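Local coordinates for uncharacterized NTF-2 like protein (Silicibacter pomeroyi DSS-3, PDB 3FKA) that is of unknown function but, as an NTF2-like protein of the putative lumazine-binding family, may bind a small ligand in the pocket of its cone-shaped fold, at residues B[9-14]-B[82-87]; B[15-20]-B[31-36]; B[47-52]-B[57-62]; B[99-104]-B[110-115]. All blocks are in the same frame, centred on the assembly; numbering follows the deposited sequence.

Contact 1: B[9-14]-B[82-87]; sequences AALTAL and DIAMLH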
# COMPACT_ATOMS: atom_id res chain seq x y z
N ALA B 9 -12.13 -10.45 -0.57
CA ALA B 9 -13.10 -10.85 -1.59
C ALA B 9 -14.34 -9.93 -1.53
O ALA B 9 -14.86 -9.47 -2.57
CB ALA B 9 -13.48 -12.32 -1.41
N ALA B 10 -14.80 -9.62 -0.32
CA ALA B 10 -15.97 -8.71 -0.16
C ALA B 10 -15.69 -7.30 -0.68
O ALA B 10 -16.54 -6.67 -1.33
CB ALA B 10 -16.41 -8.68 1.30
N LEU B 11 -14.48 -6.81 -0.41
CA LEU B 11 -14.03 -5.49 -0.85
C LEU B 11 -13.90 -5.45 -2.38
O LEU B 11 -14.24 -4.45 -3.01
CB LEU B 11 -12.72 -5.10 -0.13
CG LEU B 11 -12.87 -4.77 1.36
CD1 LEU B 11 -11.49 -4.89 2.12
CD2 LEU B 11 -13.52 -3.40 1.58
N THR B 12 -13.43 -6.56 -2.96
CA THR B 12 -13.30 -6.69 -4.41
C THR B 12 -14.70 -6.58 -5.04
O THR B 12 -14.87 -5.87 -6.05
CB THR B 12 -12.56 -8.00 -4.79
OG1 THR B 12 -11.24 -7.98 -4.22
CG2 THR B 12 -12.45 -8.15 -6.28
N ALA B 13 -15.67 -7.28 -4.44
CA ALA B 13 -17.08 -7.23 -4.90
C ALA B 13 -17.62 -5.81 -4.76
O ALA B 13 -18.34 -5.34 -5.65
CB ALA B 13 -17.95 -8.18 -4.12
N LEU B 14 -17.31 -5.16 -3.64
CA LEU B 14 -17.73 -3.78 -3.38
C LEU B 14 -17.22 -2.86 -4.48
O LEU B 14 -17.97 -2.02 -4.96
CB LEU B 14 -17.26 -3.31 -2.00
CG LEU B 14 -17.55 -1.86 -1.61
CD1 LEU B 14 -19.03 -1.63 -1.55
CD2 LEU B 14 -16.89 -1.53 -0.25
N ASP B 82 -11.62 -3.90 11.09
CA ASP B 82 -12.86 -3.50 10.40
C ASP B 82 -12.71 -2.25 9.49
O ASP B 82 -13.73 -1.67 9.10
CB ASP B 82 -14.01 -3.37 11.42
CG ASP B 82 -13.80 -2.32 12.47
OD1 ASP B 82 -12.80 -1.58 12.42
OD2 ASP B 82 -14.67 -2.25 13.38
N ILE B 83 -11.47 -1.84 9.19
CA ILE B 83 -11.22 -0.71 8.28
C ILE B 83 -10.41 -1.17 7.07
O ILE B 83 -9.59 -2.09 7.15
CB ILE B 83 -10.58 0.54 8.97
CG1 ILE B 83 -9.24 0.22 9.64
CG2 ILE B 83 -11.57 1.13 10.00
CD1 ILE B 83 -8.45 1.49 10.06
N ALA B 84 -10.67 -0.51 5.94
CA ALA B 84 -9.95 -0.81 4.70
C ALA B 84 -9.74 0.46 3.91
O ALA B 84 -10.49 1.45 4.07
CB ALA B 84 -10.68 -1.83 3.84
N MSE B 85 -8.70 0.44 3.09
CA MSE B 85 -8.41 1.56 2.22
C MSE B 85 -8.00 0.93 0.89
O MSE B 85 -7.18 0.01 0.88
CB MSE B 85 -7.38 2.43 2.87
CG MSE B 85 -7.20 3.72 2.18
SE MSE B 85 -6.00 4.87 3.18
CE MSE B 85 -4.50 3.65 3.50
N LEU B 86 -8.58 1.43 -0.20
CA LEU B 86 -8.38 0.88 -1.53
C LEU B 86 -7.97 1.91 -2.55
O LEU B 86 -8.44 3.05 -2.50
CB LEU B 86 -9.72 0.32 -2.05
CG LEU B 86 -10.55 -0.90 -1.56
CD1 LEU B 86 -10.09 -2.23 -2.17
CD2 LEU B 86 -10.66 -0.96 -0.02
N HIS B 87 -7.12 1.51 -3.49
CA HIS B 87 -6.69 2.35 -4.61
C HIS B 87 -7.30 1.65 -5.82
O HIS B 87 -6.93 0.51 -6.14
CB HIS B 87 -5.17 2.52 -4.73
CG HIS B 87 -4.72 3.18 -6.00
ND1 HIS B 87 -3.43 3.07 -6.47
CD2 HIS B 87 -5.39 3.92 -6.91
CE1 HIS B 87 -3.31 3.76 -7.59
NE2 HIS B 87 -4.49 4.29 -7.88
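Leu11, on the long N-terminal helix 4-24, reaches across to Ala84 and Leu86 of strand 83-92, an example of the helix-on-sheet packing that closes the NTF2-like fold. Along strand 83-92 the side chains alternate between two environments. Ile83 points away from the helix and packs on Tyr117 of the second subunit. Ala84 comes next and points toward the helix; its CB is met by both branches of the leucine, with Leu11 CD1 at 3.6 Å from Ala84 CB and Leu11 CD2 at 4.0 Å from the same atom. The fork of Leu11 therefore sits over the small methyl group. Met85, a selenomethionine, turns away again and meets Met85 of the second subunit, so the strand serves the helix on one face and the subunit interface on the other. Leu86 then returns to the helix side, and the two leucines cross at a slant. Leu11 also touches Val79, Val103 and Trp110, which places it in an apolar layer spanning four strands. No hydrogen bond joins the two segments, and the three touching residues are buried. On Leu86 the contact is made by one branch, Leu86 CD2, which lies 4.1 Å from Leu11 CD2.

Contact 2: B[15-20]-B[31-36]; sequences VETYVM and ERIFFG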
# COMPACT_ATOMS: atom_id res chain seq x y z
N VAL B 15 -15.95 -3.01 -4.87
CA VAL B 15 -15.37 -2.16 -5.93
C VAL B 15 -16.13 -2.37 -7.25
O VAL B 15 -16.46 -1.42 -7.93
CB VAL B 15 -13.88 -2.43 -6.14
CG1 VAL B 15 -13.38 -1.62 -7.33
CG2 VAL B 15 -13.11 -2.06 -4.89
N GLU B 16 -16.40 -3.63 -7.60
CA GLU B 16 -17.14 -3.92 -8.81
C GLU B 16 -18.55 -3.28 -8.77
O GLU B 16 -19.00 -2.68 -9.74
CB GLU B 16 -17.25 -5.42 -9.04
CG GLU B 16 -18.01 -5.75 -10.34
CD GLU B 16 -17.95 -7.23 -10.73
OE1 GLU B 16 -17.49 -8.08 -9.95
OE2 GLU B 16 -18.39 -7.54 -11.86
N THR B 17 -19.22 -3.39 -7.63
CA THR B 17 -20.54 -2.80 -7.45
C THR B 17 -20.47 -1.28 -7.61
O THR B 17 -21.32 -0.67 -8.27
CB THR B 17 -21.13 -3.18 -6.08
OG1 THR B 17 -21.27 -4.60 -6.02
CG2 THR B 17 -22.48 -2.53 -5.91
N TYR B 18 -19.45 -0.69 -6.97
CA TYR B 18 -19.21 0.74 -7.06
C TYR B 18 -19.01 1.23 -8.48
O TYR B 18 -19.73 2.13 -8.93
CB TYR B 18 -18.01 1.13 -6.15
CG TYR B 18 -17.29 2.37 -6.58
CD1 TYR B 18 -17.94 3.58 -6.61
CD2 TYR B 18 -15.95 2.34 -6.95
CE1 TYR B 18 -17.30 4.70 -7.02
CE2 TYR B 18 -15.29 3.45 -7.36
CZ TYR B 18 -15.95 4.64 -7.41
OH TYR B 18 -15.26 5.76 -7.84
N VAL B 19 -18.10 0.61 -9.22
CA VAL B 19 -17.79 1.05 -10.60
C VAL B 19 -19.02 0.90 -11.52
O VAL B 19 -19.35 1.82 -12.28
CB VAL B 19 -16.56 0.31 -11.17
CG1 VAL B 19 -16.25 0.77 -12.57
CG2 VAL B 19 -15.34 0.53 -10.27
N MSE B 20 -19.72 -0.22 -11.40
CA MSE B 20 -20.91 -0.44 -12.23
C MSE B 20 -22.05 0.49 -11.85
O MSE B 20 -22.72 1.01 -12.74
CB MSE B 20 -21.39 -1.89 -12.17
CG MSE B 20 -20.42 -2.92 -12.70
SE MSE B 20 -19.70 -2.48 -14.44
CE MSE B 20 -21.40 -2.10 -15.32
N GLU B 31 -26.63 4.41 -2.97
CA GLU B 31 -27.06 4.75 -1.62
C GLU B 31 -26.80 3.58 -0.67
O GLU B 31 -26.60 3.81 0.51
CB GLU B 31 -28.53 5.21 -1.59
CG GLU B 31 -28.68 6.58 -2.29
CD GLU B 31 -30.08 7.18 -2.29
OE1 GLU B 31 -31.10 6.47 -2.08
OE2 GLU B 31 -30.17 8.41 -2.56
N ARG B 32 -26.80 2.35 -1.18
CA ARG B 32 -26.52 1.18 -0.37
C ARG B 32 -25.05 1.10 -0.00
O ARG B 32 -24.73 0.89 1.14
CB ARG B 32 -26.90 -0.12 -1.10
CG ARG B 32 -26.51 -1.42 -0.36
CD ARG B 32 -26.78 -2.66 -1.20
NE ARG B 32 -26.28 -3.86 -0.53
CZ ARG B 32 -26.91 -4.56 0.44
NH1 ARG B 32 -28.11 -4.20 0.92
NH2 ARG B 32 -26.32 -5.64 0.94
N ILE B 33 -24.18 1.27 -0.99
CA ILE B 33 -22.71 1.13 -0.77
C ILE B 33 -21.90 2.28 -0.18
O ILE B 33 -20.74 2.08 0.22
CB ILE B 33 -22.05 0.63 -2.08
CG1 ILE B 33 -22.00 1.71 -3.18
CG2 ILE B 33 -22.78 -0.68 -2.51
CD1 ILE B 33 -21.31 1.24 -4.45
N PHE B 34 -22.50 3.47 -0.17
CA PHE B 34 -21.92 4.67 0.41
C PHE B 34 -22.76 5.09 1.60
O PHE B 34 -24.01 5.13 1.51
CB PHE B 34 -21.91 5.86 -0.56
CG PHE B 34 -20.85 5.81 -1.61
CD1 PHE B 34 -21.10 5.25 -2.86
CD2 PHE B 34 -19.61 6.37 -1.37
CE1 PHE B 34 -20.12 5.21 -3.83
CE2 PHE B 34 -18.62 6.33 -2.36
CZ PHE B 34 -18.88 5.77 -3.58
N PHE B 35 -22.09 5.39 2.72
CA PHE B 35 -22.75 5.93 3.89
C PHE B 35 -23.43 7.25 3.54
O PHE B 35 -22.96 7.98 2.67
CB PHE B 35 -21.75 6.19 5.03
CG PHE B 35 -21.40 4.97 5.84
CD1 PHE B 35 -22.25 4.58 6.87
CD2 PHE B 35 -20.24 4.25 5.63
CE1 PHE B 35 -21.96 3.47 7.67
CE2 PHE B 35 -19.94 3.12 6.44
CZ PHE B 35 -20.82 2.74 7.44
N GLY B 36 -24.51 7.55 4.24
CA GLY B 36 -25.24 8.81 4.05
C GLY B 36 -24.37 10.05 4.11
O GLY B 36 -24.54 10.94 3.30
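Ile33 drives its CD1 methyl against the backbone of helix 4-24, where Ile33 CD1 lies 3.4 Å from Tyr18 CA and 3.7 Å from Tyr18 CB. The position of CG1 between the backbone N and the carbonyl carbon (chi1 72°), followed by an extended CG1 to CD1 step, carries this methyl to the helix. The other branch meets Thr17, one residue before Tyr18: Ile33 CG2 is 3.9 Å from Thr17 CG2, methyl to methyl, while the hydroxyl of Thr17 bonds back to the carbonyl of Ala13 within its own helix. Beside the isoleucine, the rings of Tyr18 and Phe34 meet obliquely, with their planes at 76° and centroids 5.9 Å apart. Tyr18 CD1, 3.9 Å from Phe34 CZ, arrives at the edge of the phenylalanine ring. In the next shell, the Tyr18 hydroxyl is hydrogen-bonded to Asp99, and Phe56 packs edge-to-face with Phe34, consistent with both rings being oriented from beyond the pair. An unidentified ligand lies about 4 Å from the Tyr18 side chain at its nearest atoms, consistent with a pocket wall here, as in other NTF2-like proteins. Ile33 ends helix 27-33, and from Phe34 the chain leaves helical geometry; backbone bonds of Ile33 and Phe35 to Ile112 then tie this corner to strand 109-119, so that the end of the short second helix is joined both to the long first helix and to the sheet.

Contact 3: B[47-52]-B[57-62]; sequences ELLWNS and IAMCED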
# COMPACT_ATOMS: atom_id res chain seq x y z
N GLU B 47 -10.64 23.32 -9.65
CA GLU B 47 -11.16 23.70 -8.34
C GLU B 47 -11.49 22.54 -7.44
O GLU B 47 -11.73 21.43 -7.90
CB GLU B 47 -12.46 24.47 -8.48
CG GLU B 47 -12.35 25.80 -9.17
CD GLU B 47 -13.62 26.59 -9.05
OE1 GLU B 47 -14.67 26.00 -8.65
OE2 GLU B 47 -13.58 27.81 -9.33
N LEU B 48 -11.50 22.82 -6.14
CA LEU B 48 -11.84 21.85 -5.13
C LEU B 48 -13.33 21.58 -5.23
O LEU B 48 -14.13 22.53 -5.20
CB LEU B 48 -11.55 22.40 -3.73
CG LEU B 48 -11.92 21.59 -2.49
CD1 LEU B 48 -11.20 20.25 -2.49
CD2 LEU B 48 -11.61 22.41 -1.22
N LEU B 49 -13.68 20.31 -5.40
CA LEU B 49 -15.07 19.91 -5.47
C LEU B 49 -15.28 18.93 -4.34
O LEU B 49 -14.66 17.86 -4.34
CB LEU B 49 -15.39 19.29 -6.83
CG LEU B 49 -16.86 18.91 -7.07
CD1 LEU B 49 -17.78 20.12 -6.90
CD2 LEU B 49 -17.07 18.28 -8.46
N TRP B 50 -16.10 19.32 -3.35
CA TRP B 50 -16.42 18.46 -2.22
C TRP B 50 -17.88 18.07 -2.38
O TRP B 50 -18.77 18.89 -2.10
CB TRP B 50 -16.20 19.18 -0.89
CG TRP B 50 -16.30 18.24 0.27
CD1 TRP B 50 -17.42 17.62 0.74
CD2 TRP B 50 -15.24 17.87 1.15
NE1 TRP B 50 -17.11 16.84 1.83
CE2 TRP B 50 -15.77 16.99 2.10
CE3 TRP B 50 -13.88 18.20 1.21
CZ2 TRP B 50 -14.99 16.40 3.10
CZ3 TRP B 50 -13.11 17.63 2.21
CH2 TRP B 50 -13.67 16.75 3.14
N ASN B 51 -18.12 16.83 -2.80
CA ASN B 51 -19.48 16.35 -3.02
C ASN B 51 -20.07 15.46 -1.95
O ASN B 51 -19.42 14.51 -1.54
CB ASN B 51 -19.51 15.50 -4.30
CG ASN B 51 -19.17 16.27 -5.55
OD1 ASN B 51 -19.55 17.42 -5.71
ND2 ASN B 51 -18.47 15.60 -6.47
N SER B 52 -21.30 15.76 -1.54
CA SER B 52 -22.05 14.92 -0.63
C SER B 52 -22.50 13.70 -1.43
O SER B 52 -22.43 13.70 -2.67
CB SER B 52 -23.29 15.66 -0.14
OG SER B 52 -24.17 15.96 -1.23
N ILE B 57 -24.28 11.27 -6.43
CA ILE B 57 -25.24 10.35 -7.07
C ILE B 57 -25.96 11.08 -8.24
O ILE B 57 -26.11 10.51 -9.32
CB ILE B 57 -26.21 9.74 -6.07
CG1 ILE B 57 -25.45 8.78 -5.16
CG2 ILE B 57 -27.32 9.02 -6.82
CD1 ILE B 57 -26.32 8.18 -4.10
N ALA B 58 -26.33 12.34 -8.04
CA ALA B 58 -26.94 13.14 -9.10
C ALA B 58 -25.95 13.26 -10.28
O ALA B 58 -26.37 13.27 -11.42
CB ALA B 58 -27.34 14.50 -8.61
N MSE B 59 -24.66 13.36 -9.99
CA MSE B 59 -23.63 13.44 -11.05
C MSE B 59 -23.54 12.11 -11.79
O MSE B 59 -23.34 12.11 -13.02
CB MSE B 59 -22.28 13.90 -10.47
CG MSE B 59 -22.37 15.34 -10.00
SE MSE B 59 -20.82 15.76 -8.92
CE MSE B 59 -21.31 17.59 -8.45
N CYS B 60 -23.68 10.97 -11.07
CA CYS B 60 -23.67 9.65 -11.69
C CYS B 60 -24.91 9.50 -12.57
O CYS B 60 -24.82 8.99 -13.68
CB CYS B 60 -23.62 8.52 -10.67
SG CYS B 60 -22.09 8.49 -9.74
N GLU B 61 -26.06 9.96 -12.08
CA GLU B 61 -27.26 9.91 -12.91
C GLU B 61 -27.04 10.70 -14.22
O GLU B 61 -27.35 10.21 -15.31
CB GLU B 61 -28.49 10.44 -12.16
CG GLU B 61 -28.96 9.58 -11.02
CD GLU B 61 -30.10 10.21 -10.23
OE1 GLU B 61 -30.06 11.45 -9.97
OE2 GLU B 61 -31.01 9.44 -9.83
N ASP B 62 -26.49 11.92 -14.09
CA ASP B 62 -26.26 12.80 -15.22
C ASP B 62 -25.46 12.16 -16.35
O ASP B 62 -25.84 12.33 -17.51
CB ASP B 62 -25.56 14.10 -14.79
CG ASP B 62 -26.49 15.09 -14.14
OD1 ASP B 62 -27.70 14.99 -14.36
OD2 ASP B 62 -25.99 16.01 -13.46
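Met59, a selenomethionine on helix 53-63, lays the end of its side chain against Asn51 and Leu49 of strand 47-52. The contact with Asn51 is one of van der Waals packing between a polar amide and the selenoether end. Met59 CE is 3.3 Å from Asn51 OD1, whereas Met59 SE is 3.4 Å from Asn51 ND2, so the methyl adjoins the oxygen and the selenium adjoins the nitrogen as the two side chains cross. The chain of Met59 is extended beyond CG (chi2 167°, chi3 -178°), which gives it the length to span the gap between helix and strand.

The apolar part is looser: Met59 CE approaches Leu49 CD2 at 4.3 Å. Leu49 and Asn51 are two residues apart on the strand and both direct their side chains toward the helix, so one methyl is in contact with both.

No hydrogen bond crosses between the segments; the polar atoms of the strand find partners elsewhere. Asn51 ND2 donates to the carboxylate of Glu40 on the adjoining strand 38-44, and backbone bonds also link Leu49 with Gly42 and Asn51 with Glu40. At the turn into the helix, Ser52 is the N-cap, its OG accepting from the backbone N of Ala55. The segments thus belong to a strand-to-helix connection at an outermost strand of the sheet within the chain, and an unidentified ligand lies about 3 Å from the Leu49 side chain at its nearest atoms.

The chemistry implies a soft contact: the amide is oriented by Glu40, and Met59 supplies a polarisable surface against which that amide rests.

Contact 4: B[99-104]-B[110-115]; sequences DFLTVL and WRIVSK. With EDO (1,2-ethanediol), chain Q.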
# COMPACT_ATOMS: atom_id res chain seq x y z
N ASP B 99 -8.79 6.59 -7.62
CA ASP B 99 -9.64 6.77 -6.47
C ASP B 99 -9.01 6.14 -5.25
O ASP B 99 -8.51 5.01 -5.35
CB ASP B 99 -10.98 6.05 -6.64
CG ASP B 99 -11.88 6.63 -7.70
OD1 ASP B 99 -11.71 7.78 -8.17
OD2 ASP B 99 -12.83 5.91 -8.04
N PHE B 100 -9.00 6.86 -4.12
CA PHE B 100 -8.55 6.35 -2.84
C PHE B 100 -9.82 6.32 -1.98
O PHE B 100 -10.36 7.38 -1.67
CB PHE B 100 -7.47 7.15 -2.16
CG PHE B 100 -6.15 7.20 -2.88
CD1 PHE B 100 -5.71 6.17 -3.73
CD2 PHE B 100 -5.26 8.21 -2.58
CE1 PHE B 100 -4.47 6.22 -4.29
CE2 PHE B 100 -4.02 8.24 -3.13
CZ PHE B 100 -3.61 7.25 -3.99
N LEU B 101 -10.26 5.11 -1.63
CA LEU B 101 -11.47 4.89 -0.86
C LEU B 101 -11.18 4.46 0.58
O LEU B 101 -10.26 3.67 0.77
CB LEU B 101 -12.29 3.77 -1.51
CG LEU B 101 -12.77 3.81 -2.98
CD1 LEU B 101 -13.27 2.41 -3.42
CD2 LEU B 101 -13.85 4.85 -3.24
N THR B 102 -11.92 4.96 1.56
CA THR B 102 -11.81 4.53 2.97
C THR B 102 -13.12 3.76 3.14
O THR B 102 -14.18 4.22 2.65
CB THR B 102 -11.63 5.65 4.01
OG1 THR B 102 -12.63 6.66 3.82
CG2 THR B 102 -10.26 6.27 3.86
N VAL B 103 -13.06 2.60 3.80
CA VAL B 103 -14.21 1.71 3.91
C VAL B 103 -14.27 1.16 5.32
O VAL B 103 -13.22 0.94 5.94
CB VAL B 103 -14.08 0.52 2.91
CG1 VAL B 103 -15.43 -0.19 2.71
CG2 VAL B 103 -13.55 0.98 1.53
N LEU B 104 -15.49 0.94 5.81
CA LEU B 104 -15.72 0.41 7.15
C LEU B 104 -16.62 -0.81 7.08
O LEU B 104 -17.62 -0.80 6.37
CB LEU B 104 -16.41 1.44 8.02
CG LEU B 104 -16.66 1.10 9.49
CD1 LEU B 104 -15.36 1.09 10.31
CD2 LEU B 104 -17.67 2.09 10.11
N TRP B 110 -19.14 -4.27 4.25
CA TRP B 110 -18.21 -3.18 3.94
C TRP B 110 -18.97 -2.07 3.25
O TRP B 110 -19.73 -2.35 2.30
CB TRP B 110 -17.05 -3.68 3.10
CG TRP B 110 -16.15 -4.63 3.83
CD1 TRP B 110 -16.23 -5.99 3.84
CD2 TRP B 110 -15.06 -4.28 4.67
NE1 TRP B 110 -15.22 -6.52 4.63
CE2 TRP B 110 -14.49 -5.48 5.16
CE3 TRP B 110 -14.51 -3.06 5.08
CZ2 TRP B 110 -13.38 -5.50 6.01
CZ3 TRP B 110 -13.39 -3.08 5.92
CH2 TRP B 110 -12.84 -4.29 6.37
N ARG B 111 -18.80 -0.83 3.71
CA ARG B 111 -19.53 0.31 3.15
C ARG B 111 -18.55 1.49 3.07
O ARG B 111 -17.74 1.70 3.98
CB ARG B 111 -20.76 0.60 3.99
CG ARG B 111 -21.79 1.47 3.32
CD ARG B 111 -22.99 1.62 4.23
NE ARG B 111 -24.05 2.34 3.55
CZ ARG B 111 -25.06 2.96 4.14
NH1 ARG B 111 -25.15 3.05 5.46
NH2 ARG B 111 -25.96 3.58 3.39
N ILE B 112 -18.65 2.24 1.99
CA ILE B 112 -17.69 3.31 1.70
C ILE B 112 -17.94 4.58 2.52
O ILE B 112 -19.05 5.14 2.54
CB ILE B 112 -17.66 3.65 0.21
CG1 ILE B 112 -17.36 2.40 -0.64
CG2 ILE B 112 -16.61 4.75 -0.02
CD1 ILE B 112 -17.61 2.61 -2.16
N VAL B 113 -16.88 5.03 3.18
CA VAL B 113 -16.89 6.21 4.03
C VAL B 113 -16.52 7.47 3.23
O VAL B 113 -17.15 8.52 3.42
CB VAL B 113 -15.94 6.03 5.24
CG1 VAL B 113 -15.82 7.35 6.07
CG2 VAL B 113 -16.43 4.86 6.10
N SER B 114 -15.53 7.35 2.35
CA SER B 114 -15.10 8.49 1.56
C SER B 114 -14.32 8.04 0.36
O SER B 114 -13.77 6.94 0.34
CB SER B 114 -14.19 9.40 2.41
OG SER B 114 -13.76 10.55 1.67
N LYS B 115 -14.30 8.92 -0.62
CA LYS B 115 -13.56 8.71 -1.86
C LYS B 115 -12.83 9.99 -2.22
O LYS B 115 -13.46 11.03 -2.30
CB LYS B 115 -14.48 8.37 -3.03
CG LYS B 115 -13.73 7.97 -4.33
CD LYS B 115 -14.54 8.30 -5.59
CE LYS B 115 -15.97 7.77 -5.55
NZ LYS B 115 -16.69 8.16 -6.78
C1 EDO Q . -24.80 -2.00 2.95
O1 EDO Q . -24.55 -1.91 4.37
C2 EDO Q . -23.51 -1.92 2.16
O2 EDO Q . -22.52 -2.75 2.76
O HOH W 1 -11.26 9.06 0.94
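Lys115 and Leu101 face each other as a non-hydrogen-bonded pair in the antiparallel hairpin of strands 95-106 and 109-119, at the centre of the curved sheet of this NTF2-like fold. From the backbone, Lys115 CB lies 3.6 Å from Leu101 CD2, and the next carbon, Lys115 CG, continues past that methyl, the two side chains running side by side; how closely CG approaches is doubtful, since both residues have alternate conformers. Lys115 CD then passes over to Asp99, 3.8 Å from its CG. The bend at chi3 (-51°) turns the rest of the chain, and NZ ends in a salt bridge with Glu40 and a weak hydrogen bond to Tyr18 OH. Asp99 OD2 is itself hydrogen-bonded to Asn90, so these polar ends probably share one network near the unidentified ligand beside Asp99.

Farther along, a classic beta bulge places Val113 and Ser114 both opposite Thr102. Thr102 O accepts from Val113 N at 2.9 Å and only weakly from Ser114 N; Thr102 N donates in return to Ser114 O. Regular pairing resumes with Leu104 and Arg111, which exchange two backbone bonds. On the face bearing Thr102 and Ser114, Thr102 OG1 bonds to Ser114 of the second subunit. The ethanediol, probably from the crystallisation liquor, lies by the Arg111 chain, and its O2 donates to Trp110 O at 2.9 Å.

How the contacts relate
From the N terminus, helix 4-24 supplies the first segments of both contact 1 and contact 2. Contact 2 closes first, a short loop back from helix 27-33, and contact 3 follows in series with the turn from strand 47-52 into helix 53-63. Both are nested inside the long loop closed by contact 1 when the chain reaches strand 83-92. Contact 4, the final hairpin, opens after that closure. Its strand 95-106 pairs with strand 83-92, bonding contact 1 to contact 4, while contact 2 joins contact 4 through the backbone of Ile33 and Ile112. Contact 3 touches contact 2 where Ile57 packs on Glu31, and lies across the chain's centre from contact 1.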